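Local structure of Ig domain protein, group 2 domain protein (Shewanella frigidimarina, 6BG8) at residues 6-11 with 181-186; 12-17 with 64-69; 93-98 with 219-224. The protein binds ice, probably through the DUF3494 domain described here, holding the bacterium onto ice, inhibiting crystal growth and lowering the freezing point of a solution below its melting point. All coordinates share one frame; numbering follows the deposited sequence.

Contact 1 of 3, residues 6-11 with 181-186; sequences PELGEV and NIYWRT
Pro-6 sets its CG-CD edge on one face of the Tyr-183 ring, the rest of the pyrrolidine tilting away from it. CD lies 3.7 Å from the centroid of the Tyr-183 ring and only 10° off the ring normal, a CH-pi contact at the middle of the aromatic face. The neighbouring CG of Pro-6 is shifted toward the rim and sits 3.5 Å from CE2 of Tyr-183, so two methylene groups of the proline rest on the same side of the ring. The two side chains come from opposite directions: the tyrosine reaches out from strand 182-186, and the proline reaches back from the N-terminal loop. Setting CG of Tyr-183 opposite its carbonyl carbon (chi1 -61°) sends the ring out from the strand to the loop. Leu-8 adds a lighter touch, its CD1 4.4 Å from CE2 of Tyr-183 in an oblique approach. The polar end of the tyrosine is tied to the same loop by a water, which donates to Pro-6 O at 2.7 Å and is also hydrogen-bonded to Tyr-183 OH at 2.7 Å. Face packing and water bridge together would limit rocking of the phenol. The contact thereby fastens the lead-in loop before strand 14-18 to a strand of the beta-solenoid body of this DUF3494 domain. The loop runs beside helix 84-103, where Pro-6 touches Phe-101, while Leu-8 rests on Phe-203 of strand 197-204 and Tyr-183 packs between Ile-155 and Asn-201 of the strands flanking its own.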
ATOM      1  N   PRO A   6       9.049  -8.998  -2.730  1.00  7.31           N
ATOM      2  CA  PRO A   6       7.957  -9.918  -3.053  1.00  7.63           C
ATOM      3  C   PRO A   6       7.521  -9.784  -4.500  1.00  8.53           C
ATOM      4  O   PRO A   6       7.732  -8.765  -5.158  1.00 10.61           O
ATOM      5  CB  PRO A   6       6.831  -9.481  -2.106  1.00  7.51           C
ATOM      6  CG  PRO A   6       7.106  -8.010  -1.870  1.00  6.50           C
ATOM      7  CD  PRO A   6       8.620  -7.954  -1.775  1.00  5.93           C
ATOM      8  N   GLU A   7       6.923 -10.860  -4.997  0.58  8.78           N
ATOM      9  CA  GLU A   7       6.229 -10.845  -6.274  0.58  8.91           C
ATOM     10  C   GLU A   7       4.799 -10.376  -6.036  0.58  8.98           C
ATOM     11  O   GLU A   7       4.071 -10.978  -5.239  0.58  9.61           O
ATOM     12  CB  GLU A   7       6.249 -12.235  -6.909  0.58 12.74           C
ATOM     13  CG  GLU A   7       5.393 -12.375  -8.151  0.58 12.50           C
ATOM     14  CD  GLU A   7       5.864 -11.491  -9.282  0.58 13.99           C
ATOM     15  OE1 GLU A   7       7.094 -11.437  -9.519  0.58 15.59           O
ATOM     16  OE2 GLU A   7       5.007 -10.847  -9.923  0.58 10.31           O
ATOM     17  N   LEU A   8       4.397  -9.303  -6.717  1.00  7.25           N
ATOM     18  CA  LEU A   8       3.036  -8.798  -6.556  1.00  4.93           C
ATOM     19  C   LEU A   8       2.056  -9.387  -7.558  1.00  7.10           C
ATOM     20  O   LEU A   8       0.848  -9.341  -7.318  1.00  7.50           O
ATOM     21  CB  LEU A   8       3.004  -7.263  -6.668  1.00  8.48           C
ATOM     22  CG  LEU A   8       3.066  -6.525  -5.326  1.00 11.65           C
ATOM     23  CD1 LEU A   8       4.266  -6.986  -4.513  1.00 12.75           C
ATOM     24  CD2 LEU A   8       3.087  -4.999  -5.525  1.00  9.71           C
ATOM     25  N   GLY A   9       2.535  -9.935  -8.665  1.00  9.02           N
ATOM     26  CA  GLY A   9       1.616 -10.535  -9.612  1.00  9.10           C
ATOM     27  C   GLY A   9       0.627  -9.503 -10.109  1.00  5.43           C
ATOM     28  O   GLY A   9       0.990  -8.368 -10.446  1.00  8.23           O
ATOM     29  N   GLU A  10      -0.649  -9.888 -10.112  1.00  7.77           N
ATOM     30  CA  GLU A  10      -1.682  -9.023 -10.667  1.00  8.17           C
ATOM     31  C   GLU A  10      -1.877  -7.758  -9.843  1.00  7.14           C
ATOM     32  O   GLU A  10      -2.332  -6.739 -10.378  1.00  8.06           O
ATOM     33  CB  GLU A  10      -3.003  -9.784 -10.764  1.00 11.54           C
ATOM     34  CG  GLU A  10      -4.077  -9.043 -11.557  1.00  7.69           C
ATOM     35  CD  GLU A  10      -3.709  -8.926 -13.018  1.00 11.78           C
ATOM     36  OE1 GLU A  10      -3.166  -9.899 -13.576  1.00 10.23           O
ATOM     37  OE2 GLU A  10      -3.955  -7.861 -13.611  1.00 10.68           O
ATOM     38  N   VAL A  11      -1.567  -7.791  -8.543  1.00  6.27           N
ATOM     39  CA  VAL A  11      -1.916  -6.636  -7.717  1.00  6.83           C
ATOM     40  C   VAL A  11      -0.915  -5.498  -7.842  1.00 10.05           C
ATOM     41  O   VAL A  11      -1.133  -4.438  -7.242  1.00  8.30           O
ATOM     42  CB  VAL A  11      -2.116  -7.023  -6.235  1.00  7.68           C
ATOM     43  CG1 VAL A  11      -3.036  -8.248  -6.124  1.00 11.83           C
ATOM     44  CG2 VAL A  11      -0.792  -7.239  -5.517  1.00  8.41           C
ATOM     45  N   ASN A 181      10.442   0.199  -4.056  1.00  9.50           N
ATOM     46  CA  ASN A 181      11.264  -0.839  -3.444  1.00  9.42           C
ATOM     47  C   ASN A 181      11.154  -0.871  -1.923  1.00  6.59           C
ATOM     48  O   ASN A 181      11.949  -1.559  -1.272  1.00  6.61           O
ATOM     49  CB  ASN A 181      12.728  -0.661  -3.864  1.00 12.07           C
ATOM     50  CG  ASN A 181      12.938  -0.885  -5.352  1.00 12.33           C
ATOM     51  OD1 ASN A 181      12.230  -1.672  -5.977  1.00  7.53           O
ATOM     52  ND2 ASN A 181      13.915  -0.194  -5.924  1.00  8.38           N
ATOM     53  N   ILE A 182      10.194  -0.157  -1.339  1.00  6.39           N
ATOM     54  CA  ILE A 182       9.964  -0.150   0.101  1.00  4.09           C
ATOM     55  C   ILE A 182       8.670  -0.897   0.387  1.00  5.29           C
ATOM     56  O   ILE A 182       7.667  -0.697  -0.306  1.00  7.93           O
ATOM     57  CB  ILE A 182       9.892   1.288   0.643  1.00  4.57           C
ATOM     58  CG1 ILE A 182      11.179   2.037   0.294  1.00  6.81           C
ATOM     59  CG2 ILE A 182       9.648   1.277   2.145  1.00  7.42           C
ATOM     60  CD1 ILE A 182      10.991   3.538   0.337  1.00  7.12           C
ATOM     61  N   TYR A 183       8.684  -1.729   1.426  1.00  4.53           N
ATOM     62  CA  TYR A 183       7.559  -2.605   1.748  1.00  6.06           C
ATOM     63  C   TYR A 183       7.278  -2.561   3.238  1.00  5.87           C
ATOM     64  O   TYR A 183       8.199  -2.681   4.051  1.00  7.80           O
ATOM     65  CB  TYR A 183       7.850  -4.044   1.311  1.00  8.28           C
ATOM     66  CG  TYR A 183       8.068  -4.163  -0.174  1.00  8.30           C
ATOM     67  CD1 TYR A 183       9.328  -3.976  -0.725  1.00  9.93           C
ATOM     68  CD2 TYR A 183       7.011  -4.448  -1.030  1.00  6.95           C
ATOM     69  CE1 TYR A 183       9.531  -4.067  -2.087  1.00 10.14           C
ATOM     70  CE2 TYR A 183       7.203  -4.549  -2.387  1.00  9.46           C
ATOM     71  CZ  TYR A 183       8.465  -4.353  -2.913  1.00  8.45           C
ATOM     72  OH  TYR A 183       8.659  -4.448  -4.273  1.00 11.47           O
ATOM     73  N   TRP A 184       6.010  -2.382   3.590  1.00  6.67           N
ATOM     74  CA  TRP A 184       5.558  -2.336   4.969  1.00  8.24           C
ATOM     75  C   TRP A 184       4.535  -3.442   5.162  1.00  4.26           C
ATOM     76  O   TRP A 184       3.528  -3.481   4.454  1.00  9.66           O
ATOM     77  CB  TRP A 184       4.916  -0.985   5.303  1.00  7.60           C
ATOM     78  CG  TRP A 184       5.786   0.203   5.047  1.00  6.38           C
ATOM     79  CD1 TRP A 184       5.856   0.944   3.900  1.00  6.25           C
ATOM     80  CD2 TRP A 184       6.715   0.790   5.964  1.00  7.57           C
ATOM     81  NE1 TRP A 184       6.777   1.956   4.049  1.00  9.28           N
ATOM     82  CE2 TRP A 184       7.316   1.881   5.308  1.00  7.35           C
ATOM     83  CE3 TRP A 184       7.090   0.500   7.279  1.00  8.57           C
ATOM     84  CZ2 TRP A 184       8.280   2.675   5.919  1.00  7.14           C
ATOM     85  CZ3 TRP A 184       8.054   1.298   7.888  1.00  7.58           C
ATOM     86  CH2 TRP A 184       8.637   2.367   7.206  1.00  8.94           C
ATOM     87  N   ARG A 185       4.770  -4.315   6.134  1.00  4.80           N
ATOM     88  CA  ARG A 185       3.871  -5.437   6.410  1.00  4.75           C
ATOM     89  C   ARG A 185       3.468  -5.361   7.872  1.00  6.71           C
ATOM     90  O   ARG A 185       4.326  -5.467   8.750  1.00  8.18           O
ATOM     91  CB  ARG A 185       4.558  -6.774   6.119  1.00  7.02           C
ATOM     92  CG  ARG A 185       3.654  -8.016   6.093  1.00  7.83           C
ATOM     93  CD  ARG A 185       3.196  -8.480   7.486  1.00  7.44           C
ATOM     94  NE  ARG A 185       4.286  -8.814   8.405  1.00  8.55           N
ATOM     95  CZ  ARG A 185       4.127  -9.544   9.508  1.00  8.81           C
ATOM     96  NH1 ARG A 185       2.922 -10.023   9.827  1.00  7.06           N
ATOM     97  NH2 ARG A 185       5.164  -9.795  10.298  1.00  9.77           N
ATOM     98  N   THR A 186       2.175  -5.210   8.145  1.00  7.71           N
ATOM     99  CA  THR A 186       1.700  -5.211   9.524  1.00  6.75           C
ATOM    100  C   THR A 186       0.707  -6.344   9.722  1.00  4.86           C
ATOM    101  O   THR A 186      -0.197  -6.534   8.899  1.00  7.20           O
ATOM    102  CB  THR A 186       1.054  -3.869   9.915  1.00  6.30           C
ATOM    103  OG1 THR A 186      -0.058  -3.591   9.061  1.00  7.42           O
ATOM    104  CG2 THR A 186       2.073  -2.733   9.817  1.00  6.68           C
TER
HETATM  105  O   HOH W   1       7.880  -6.295  -6.154  1.00 19.85           O

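Contact 2 of 3, residues 12-17 with 64-69; sequences ARFAML and LSYAGD
Tyr-66 meets both Arg-13 and Phe-14 and has more surface buried here than either of them. Its hydroxyl end approaches the arginine: NH2 of Arg-13 is 3.6 Å from Tyr-66 OH, too long for a direct bond, and the guanidinium and phenol planes stand 84° apart, the side chains crossing at about a right angle. A water joins them, hydrogen-bonded to Tyr-66 OH at 2.7 Å and weakly to Arg-13 NH2 at 3.4 Å, and it lies at the edge of both flat groups, in the plane of each. Arg-13 gets there with CG wedged between its own N and carbonyl carbon (chi1 66°) and a bend at chi3 that turns the guanidinium. Its CG lies 3.6 Å above one face of the Phe-14 ring, toward the rim, while Leu-17 CD1 sits 3.7 Å above the opposite face, over the centre, so the phenylalanine is held between Arg-13 and Leu-17. From this slot CE1 of Phe-14 touches CD2 of Tyr-66 at 4.3 Å, an oblique contact without stacking. The contact joins the start of strand 14-18 to strand 65-66, both paired in parallel with strand 34-37 of the beta-solenoid, and Phe-87 of helix 84-103 meets the Tyr-66 ring edge-to-face. The arginine's main polar partners are acidic: NE forms a salt bridge with Asp-34, NH1 another with Glu-10. The direct contact is thus a light ring-to-ring touch beside the arginine-phenol crossing, while the arginine's charge is probably balanced mainly by those carboxylates and its water-mediated link to the phenol is weak on the arginine side.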
ATOM      1  N   ALA A  12       0.161  -5.671  -8.621  1.00  8.43           N
ATOM      2  CA  ALA A  12       1.039  -4.544  -8.940  1.00 11.76           C
ATOM      3  C   ALA A  12       0.280  -3.398  -9.601  1.00  7.69           C
ATOM      4  O   ALA A  12       0.696  -2.240  -9.501  1.00 10.70           O
ATOM      5  CB  ALA A  12       2.175  -5.001  -9.851  1.00 10.15           C
ATOM      6  N   ARG A  13      -0.838  -3.698 -10.269  1.00  9.02           N
ATOM      7  CA  ARG A  13      -1.603  -2.669 -10.965  1.00  8.36           C
ATOM      8  C   ARG A  13      -2.338  -1.732 -10.018  1.00  7.30           C
ATOM      9  O   ARG A  13      -2.780  -0.661 -10.447  1.00  8.65           O
ATOM     10  CB  ARG A  13      -2.635  -3.316 -11.890  1.00  7.46           C
ATOM     11  CG  ARG A  13      -3.713  -4.064 -11.128  1.00  8.07           C
ATOM     12  CD  ARG A  13      -4.556  -4.912 -12.059  1.00 10.02           C
ATOM     13  NE  ARG A  13      -5.257  -4.043 -12.994  1.00  8.04           N
ATOM     14  CZ  ARG A  13      -5.511  -4.334 -14.263  1.00 11.91           C
ATOM     15  NH1 ARG A  13      -5.139  -5.500 -14.773  1.00  9.99           N
ATOM     16  NH2 ARG A  13      -6.141  -3.446 -15.022  1.00 10.47           N
ATOM     17  N   PHE A  14      -2.524  -2.116  -8.763  1.00  7.54           N
ATOM     18  CA  PHE A  14      -3.379  -1.345  -7.867  1.00  7.67           C
ATOM     19  C   PHE A  14      -2.583  -0.282  -7.127  1.00 12.07           C
ATOM     20  O   PHE A  14      -1.484  -0.549  -6.624  1.00  8.65           O
ATOM     21  CB  PHE A  14      -4.068  -2.251  -6.848  1.00  8.80           C
ATOM     22  CG  PHE A  14      -5.078  -3.176  -7.449  1.00  7.14           C
ATOM     23  CD1 PHE A  14      -6.351  -2.718  -7.792  1.00  7.76           C
ATOM     24  CD2 PHE A  14      -4.765  -4.512  -7.666  1.00  8.85           C
ATOM     25  CE1 PHE A  14      -7.293  -3.586  -8.342  1.00  8.67           C
ATOM     26  CE2 PHE A  14      -5.694  -5.381  -8.219  1.00  7.92           C
ATOM     27  CZ  PHE A  14      -6.962  -4.919  -8.561  1.00  6.53           C
ATOM     28  N   ALA A  15      -3.148   0.926  -7.073  1.00  7.87           N
ATOM     29  CA  ALA A  15      -2.766   1.895  -6.053  1.00  4.35           C
ATOM     30  C   ALA A  15      -3.363   1.516  -4.701  1.00  6.62           C
ATOM     31  O   ALA A  15      -2.716   1.669  -3.659  1.00  8.51           O
ATOM     32  CB  ALA A  15      -3.231   3.294  -6.473  1.00  7.05           C
ATOM     33  N   MET A  16      -4.599   1.015  -4.697  1.00  6.65           N
ATOM     34  CA  MET A  16      -5.274   0.643  -3.466  1.00  8.20           C
ATOM     35  C   MET A  16      -6.112  -0.599  -3.708  1.00  6.59           C
ATOM     36  O   MET A  16      -6.785  -0.716  -4.735  1.00  6.99           O
ATOM     37  CB  MET A  16      -6.166   1.775  -2.950  1.00  9.35           C
ATOM     38  CG  MET A  16      -5.427   3.084  -2.760  1.00  9.09           C
ATOM     39  SD  MET A  16      -6.438   4.385  -2.021  1.00 15.29           S
ATOM     40  CE  MET A  16      -7.854   4.434  -3.084  1.00 19.53           C
ATOM     41  N   LEU A  17      -6.076  -1.513  -2.746  1.00  5.93           N
ATOM     42  CA  LEU A  17      -6.791  -2.776  -2.873  1.00  4.77           C
ATOM     43  C   LEU A  17      -7.180  -3.251  -1.485  1.00  5.08           C
ATOM     44  O   LEU A  17      -6.331  -3.307  -0.591  1.00  7.39           O
ATOM     45  CB  LEU A  17      -5.920  -3.828  -3.571  1.00  6.73           C
ATOM     46  CG  LEU A  17      -6.487  -5.238  -3.770  1.00  7.64           C
ATOM     47  CD1 LEU A  17      -7.600  -5.237  -4.819  1.00  4.91           C
ATOM     48  CD2 LEU A  17      -5.384  -6.213  -4.175  1.00  7.87           C
ATOM     49  N   LEU A  64      -8.567   2.730 -12.950  1.00  6.53           N
ATOM     50  CA  LEU A  64      -9.986   2.420 -12.864  1.00  9.26           C
ATOM     51  C   LEU A  64     -10.260   1.691 -11.556  1.00  8.81           C
ATOM     52  O   LEU A  64      -9.359   1.113 -10.942  1.00  8.05           O
ATOM     53  CB  LEU A  64     -10.455   1.557 -14.051  1.00 11.07           C
ATOM     54  CG  LEU A  64     -10.331   2.188 -15.439  1.00 12.88           C
ATOM     55  CD1 LEU A  64     -10.518   1.128 -16.520  1.00 13.72           C
ATOM     56  CD2 LEU A  64     -11.350   3.310 -15.591  1.00 10.48           C
ATOM     57  N   SER A  65     -11.522   1.712 -11.140  1.00  7.92           N
ATOM     58  CA  SER A  65     -11.966   0.957  -9.978  1.00  7.56           C
ATOM     59  C   SER A  65     -12.681  -0.321 -10.403  1.00  9.50           C
ATOM     60  O   SER A  65     -13.274  -0.400 -11.483  1.00  7.25           O
ATOM     61  CB  SER A  65     -12.894   1.796  -9.101  1.00  4.90           C
ATOM     62  OG  SER A  65     -14.082   2.120  -9.805  1.00  8.28           O
ATOM     63  N   TYR A  66     -12.616  -1.330  -9.535  1.00  6.76           N
ATOM     64  CA  TYR A  66     -13.070  -2.676  -9.847  1.00  7.42           C
ATOM     65  C   TYR A  66     -13.772  -3.286  -8.649  1.00  4.88           C
ATOM     66  O   TYR A  66     -13.335  -3.103  -7.508  1.00  8.12           O
ATOM     67  CB  TYR A  66     -11.891  -3.578 -10.237  1.00  6.57           C
ATOM     68  CG  TYR A  66     -11.237  -3.174 -11.525  1.00  7.22           C
ATOM     69  CD1 TYR A  66     -11.820  -3.481 -12.750  1.00  8.71           C
ATOM     70  CD2 TYR A  66     -10.032  -2.471 -11.520  1.00  5.20           C
ATOM     71  CE1 TYR A  66     -11.224  -3.093 -13.939  1.00  7.78           C
ATOM     72  CE2 TYR A  66      -9.428  -2.090 -12.702  1.00  7.23           C
ATOM     73  CZ  TYR A  66     -10.022  -2.407 -13.904  1.00 10.55           C
ATOM     74  OH  TYR A  66      -9.418  -2.029 -15.081  1.00  9.14           O
ATOM     75  N   ALA A  67     -14.859  -4.010  -8.921  1.00  6.21           N
ATOM     76  CA  ALA A  67     -15.509  -4.865  -7.938  1.00  7.73           C
ATOM     77  C   ALA A  67     -16.104  -6.061  -8.667  1.00 10.23           C
ATOM     78  O   ALA A  67     -16.368  -6.010  -9.867  1.00  7.22           O
ATOM     79  CB  ALA A  67     -16.590  -4.120  -7.148  1.00  8.18           C
ATOM     80  N   GLY A  68     -16.289  -7.155  -7.928  1.00  8.33           N
ATOM     81  CA  GLY A  68     -16.675  -8.407  -8.561  1.00  7.88           C
ATOM     82  C   GLY A  68     -18.091  -8.434  -9.101  1.00  8.72           C
ATOM     83  O   GLY A  68     -18.399  -9.278  -9.954  1.00 11.66           O
ATOM     84  N   ASP A  69     -18.959  -7.549  -8.622  1.00  7.44           N
ATOM     85  CA  ASP A  69     -20.303  -7.458  -9.181  1.00 10.16           C
ATOM     86  C   ASP A  69     -20.357  -6.617 -10.453  1.00  9.96           C
ATOM     87  O   ASP A  69     -21.429  -6.523 -11.060  1.00 10.47           O
ATOM     88  CB  ASP A  69     -21.275  -6.884  -8.139  1.00 10.44           C
ATOM     89  CG  ASP A  69     -20.990  -5.431  -7.821  1.00 10.50           C
ATOM     90  OD1 ASP A  69     -19.817  -5.126  -7.503  1.00 10.27           O
ATOM     91  OD2 ASP A  69     -21.922  -4.591  -7.898  1.00  8.60           O
TER
HETATM   92  O   HOH W   2      -7.331  -0.305 -15.196  1.00 14.94           O

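Contact 3 of 3, residues 93-98 with 219-224; sequences TDLGIA and RLFAVT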
ATOM      1  N   THR A  93      -5.752 -13.943  -4.803  1.00  8.39           N
ATOM      2  CA  THR A  93      -4.693 -14.917  -4.555  1.00  8.71           C
ATOM      3  C   THR A  93      -3.331 -14.230  -4.490  1.00  7.10           C
ATOM      4  O   THR A  93      -2.539 -14.474  -3.568  1.00  6.81           O
ATOM      5  CB  THR A  93      -4.716 -15.985  -5.650  1.00  6.09           C
ATOM      6  OG1 THR A  93      -5.942 -16.721  -5.569  1.00  7.43           O
ATOM      7  CG2 THR A  93      -3.539 -16.956  -5.514  1.00 10.16           C
ATOM      8  N   ASP A  94      -3.050 -13.344  -5.451  1.00  7.34           N
ATOM      9  CA  ASP A  94      -1.732 -12.717  -5.504  1.00  6.18           C
ATOM     10  C   ASP A  94      -1.500 -11.781  -4.322  1.00  7.26           C
ATOM     11  O   ASP A  94      -0.359 -11.640  -3.863  1.00  7.85           O
ATOM     12  CB  ASP A  94      -1.553 -11.976  -6.831  1.00  6.88           C
ATOM     13  CG  ASP A  94      -1.461 -12.924  -8.017  1.00  9.61           C
ATOM     14  OD1 ASP A  94      -1.493 -14.160  -7.803  1.00  8.19           O
ATOM     15  OD2 ASP A  94      -1.377 -12.440  -9.165  1.00  7.01           O
ATOM     16  N   LEU A  95      -2.554 -11.139  -3.809  1.00  8.67           N
ATOM     17  CA  LEU A  95      -2.392 -10.356  -2.587  1.00  9.54           C
ATOM     18  C   LEU A  95      -1.951 -11.252  -1.440  1.00  9.03           C
ATOM     19  O   LEU A  95      -1.017 -10.926  -0.701  1.00  5.72           O
ATOM     20  CB  LEU A  95      -3.698  -9.637  -2.230  1.00  4.56           C
ATOM     21  CG  LEU A  95      -3.709  -8.836  -0.927  1.00  6.88           C
ATOM     22  CD1 LEU A  95      -2.547  -7.833  -0.872  1.00  7.95           C
ATOM     23  CD2 LEU A  95      -5.041  -8.094  -0.788  1.00  6.72           C
ATOM     24  N   GLY A  96      -2.612 -12.403  -1.290  1.00  6.69           N
ATOM     25  CA  GLY A  96      -2.264 -13.302  -0.209  1.00  7.28           C
ATOM     26  C   GLY A  96      -0.834 -13.792  -0.311  1.00  7.22           C
ATOM     27  O   GLY A  96      -0.122 -13.857   0.692  1.00  7.07           O
ATOM     28  N   ILE A  97      -0.393 -14.119  -1.529  1.00  5.21           N
ATOM     29  CA  ILE A  97       0.982 -14.561  -1.745  1.00  7.49           C
ATOM     30  C   ILE A  97       1.959 -13.490  -1.286  1.00  8.92           C
ATOM     31  O   ILE A  97       2.919 -13.766  -0.556  1.00  6.71           O
ATOM     32  CB  ILE A  97       1.207 -14.920  -3.228  1.00  6.56           C
ATOM     33  CG1 ILE A  97       0.418 -16.178  -3.610  1.00  5.29           C
ATOM     34  CG2 ILE A  97       2.717 -15.116  -3.521  1.00  4.21           C
ATOM     35  CD1 ILE A  97       0.347 -16.447  -5.122  1.00  7.82           C
ATOM     36  N   ALA A  98       1.721 -12.244  -1.705  1.00  6.85           N
ATOM     37  CA  ALA A  98       2.671 -11.178  -1.397  1.00  3.03           C
ATOM     38  C   ALA A  98       2.695 -10.854   0.096  1.00  6.13           C
ATOM     39  O   ALA A  98       3.771 -10.611   0.661  1.00  6.80           O
ATOM     40  CB  ALA A  98       2.332  -9.928  -2.212  1.00 11.41           C
ATOM     41  N   ARG A 219       1.712   1.983  -2.504  1.00  5.12           N
ATOM     42  CA  ARG A 219       0.477   1.221  -2.671  1.00  7.77           C
ATOM     43  C   ARG A 219      -0.131   0.985  -1.296  1.00  7.19           C
ATOM     44  O   ARG A 219       0.588   0.894  -0.302  1.00  7.24           O
ATOM     45  CB  ARG A 219       0.729  -0.129  -3.349  1.00  9.10           C
ATOM     46  CG  ARG A 219       1.155  -0.073  -4.803  1.00  9.82           C
ATOM     47  CD  ARG A 219       1.322  -1.484  -5.355  1.00  7.89           C
ATOM     48  NE  ARG A 219       1.705  -1.486  -6.762  1.00  8.50           N
ATOM     49  CZ  ARG A 219       2.950  -1.310  -7.191  1.00 12.90           C
ATOM     50  NH1 ARG A 219       3.937  -1.126  -6.322  1.00 14.47           N
ATOM     51  NH2 ARG A 219       3.213  -1.347  -8.489  1.00 15.05           N
ATOM     52  N   LEU A 220      -1.460   0.852  -1.245  1.00  5.55           N
ATOM     53  CA  LEU A 220      -2.173   0.627   0.016  1.00  7.06           C
ATOM     54  C   LEU A 220      -3.039  -0.624  -0.100  1.00  6.45           C
ATOM     55  O   LEU A 220      -4.040  -0.617  -0.817  1.00  8.44           O
ATOM     56  CB  LEU A 220      -3.025   1.843   0.374  1.00  9.22           C
ATOM     57  CG  LEU A 220      -2.223   3.145   0.488  1.00  7.38           C
ATOM     58  CD1 LEU A 220      -3.142   4.341   0.658  1.00  9.25           C
ATOM     59  CD2 LEU A 220      -1.211   3.055   1.643  1.00  7.50           C
ATOM     60  N   PHE A 221      -2.664  -1.689   0.617  1.00  5.33           N
ATOM     61  CA  PHE A 221      -3.376  -2.963   0.607  1.00  7.10           C
ATOM     62  C   PHE A 221      -3.917  -3.256   2.000  1.00  8.22           C
ATOM     63  O   PHE A 221      -3.165  -3.213   2.980  1.00  6.82           O
ATOM     64  CB  PHE A 221      -2.462  -4.133   0.193  1.00  8.48           C
ATOM     65  CG  PHE A 221      -1.916  -4.036  -1.208  1.00 12.45           C
ATOM     66  CD1 PHE A 221      -2.692  -4.393  -2.294  1.00 20.40           C
ATOM     67  CD2 PHE A 221      -0.603  -3.641  -1.431  1.00 11.33           C
ATOM     68  CE1 PHE A 221      -2.185  -4.319  -3.581  1.00 17.94           C
ATOM     69  CE2 PHE A 221      -0.092  -3.561  -2.719  1.00 15.76           C
ATOM     70  CZ  PHE A 221      -0.885  -3.905  -3.795  1.00 12.72           C
ATOM     71  N   ALA A 222      -5.205  -3.597   2.085  1.00  6.26           N
ATOM     72  CA  ALA A 222      -5.804  -4.110   3.313  1.00  7.27           C
ATOM     73  C   ALA A 222      -6.269  -5.533   3.025  1.00  6.97           C
ATOM     74  O   ALA A 222      -7.229  -5.733   2.275  1.00  6.89           O
ATOM     75  CB  ALA A 222      -6.954  -3.217   3.784  1.00  7.72           C
ATOM     76  N   VAL A 223      -5.577  -6.523   3.594  1.00  5.82           N
ATOM     77  CA  VAL A 223      -5.799  -7.907   3.175  1.00  5.93           C
ATOM     78  C   VAL A 223      -7.186  -8.393   3.582  1.00  7.89           C
ATOM     79  O   VAL A 223      -7.851  -9.094   2.811  1.00  8.37           O
ATOM     80  CB  VAL A 223      -4.695  -8.825   3.728  1.00  6.81           C
ATOM     81  CG1 VAL A 223      -4.972 -10.277   3.324  1.00  9.91           C
ATOM     82  CG2 VAL A 223      -3.324  -8.377   3.216  1.00  9.64           C
ATOM     83  N   THR A 224      -7.641  -8.055   4.794  1.00  7.47           N
ATOM     84  CA  THR A 224      -8.912  -8.574   5.280  1.00  7.09           C
ATOM     85  C   THR A 224      -9.961  -7.516   5.578  1.00  7.42           C
ATOM     86  O   THR A 224     -11.114  -7.883   5.825  1.00 11.08           O
ATOM     87  CB  THR A 224      -8.729  -9.429   6.549  1.00  9.83           C
ATOM     88  OG1 THR A 224      -8.310  -8.606   7.648  1.00 12.02           O
ATOM     89  CG2 THR A 224      -7.716 -10.528   6.311  1.00  9.11           C
TER
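Helix 84-103 passes over the end of strand 219-222, with the CA atoms of Leu-95 and Val-223, the nearest pair, 7.1 Å apart. Leu-95 alone carries the helix side of the packing, and its two methyl groups divide the work. CD1 reaches the aromatic residue, lying 3.7 Å from CD1 of Phe-221 and 3.9 Å from its CB, so the methyl sits at the root of the ring and approaches it obliquely. CD2 of Leu-95 extends past the end of the strand instead, 4.0 Å from CA of Val-223 and, at the limit of contact, 4.4 Å from Ala-222 O. The branch point joins in as well, with Leu-95 CG 4.2 Å from CG2 of Val-223. Swung opposite its backbone N (chi1 177°), CG of Leu-95 extends from the helix and places the fork in the angle between Phe-221 and Val-223. Leu-95 and Phe-221 lie alongside each other, pointing opposite ways, while the valine side chain crosses the leucine at a slant. The valine follows the last strand residue, where the backbone leaves extended geometry, and this bend brings CG2 up to the leucine. Every touch across the two segments is van der Waals, as befits a largely buried interface between the helix and the beta-solenoid body of an ice-binding DUF3494 domain. In the surrounding layer, the Phe-221 ring stacks with Phe-203 of strand 197-204, which Leu-95 and Ala-98 also touch. Leu-17 of strand 14-18 meets both Leu-95 and Phe-221. Strand 219-222 thus lies between strands 14-18 and 197-204, both parallel to it, with helix 84-103 lying across all three.

Overall arrangement
The three contacts gather round helix 84-103 and the parallel strands beside it. Centres of contacts 1 and 3 lie about 8 Å apart, those of contacts 2 and 3 about 11 Å, those of contacts 1 and 2 about 15 Å. Both segments of contact 2 fall between the two of contact 1, and contact 2 closes before contact 3 opens, whereas contacts 1 and 3 interleave. Residues 6-17 run from contact 1 into contact 2, and Glu-10 N is probably hydrogen-bonded to Asp-94 OD2 of contact 3. Strand 14-18 pairs with strand 219-222, so early and late strands become neighbours in the beta-solenoid; the probable ice-binding motif, Thr-212 to Asn-215, lies away from all three contacts.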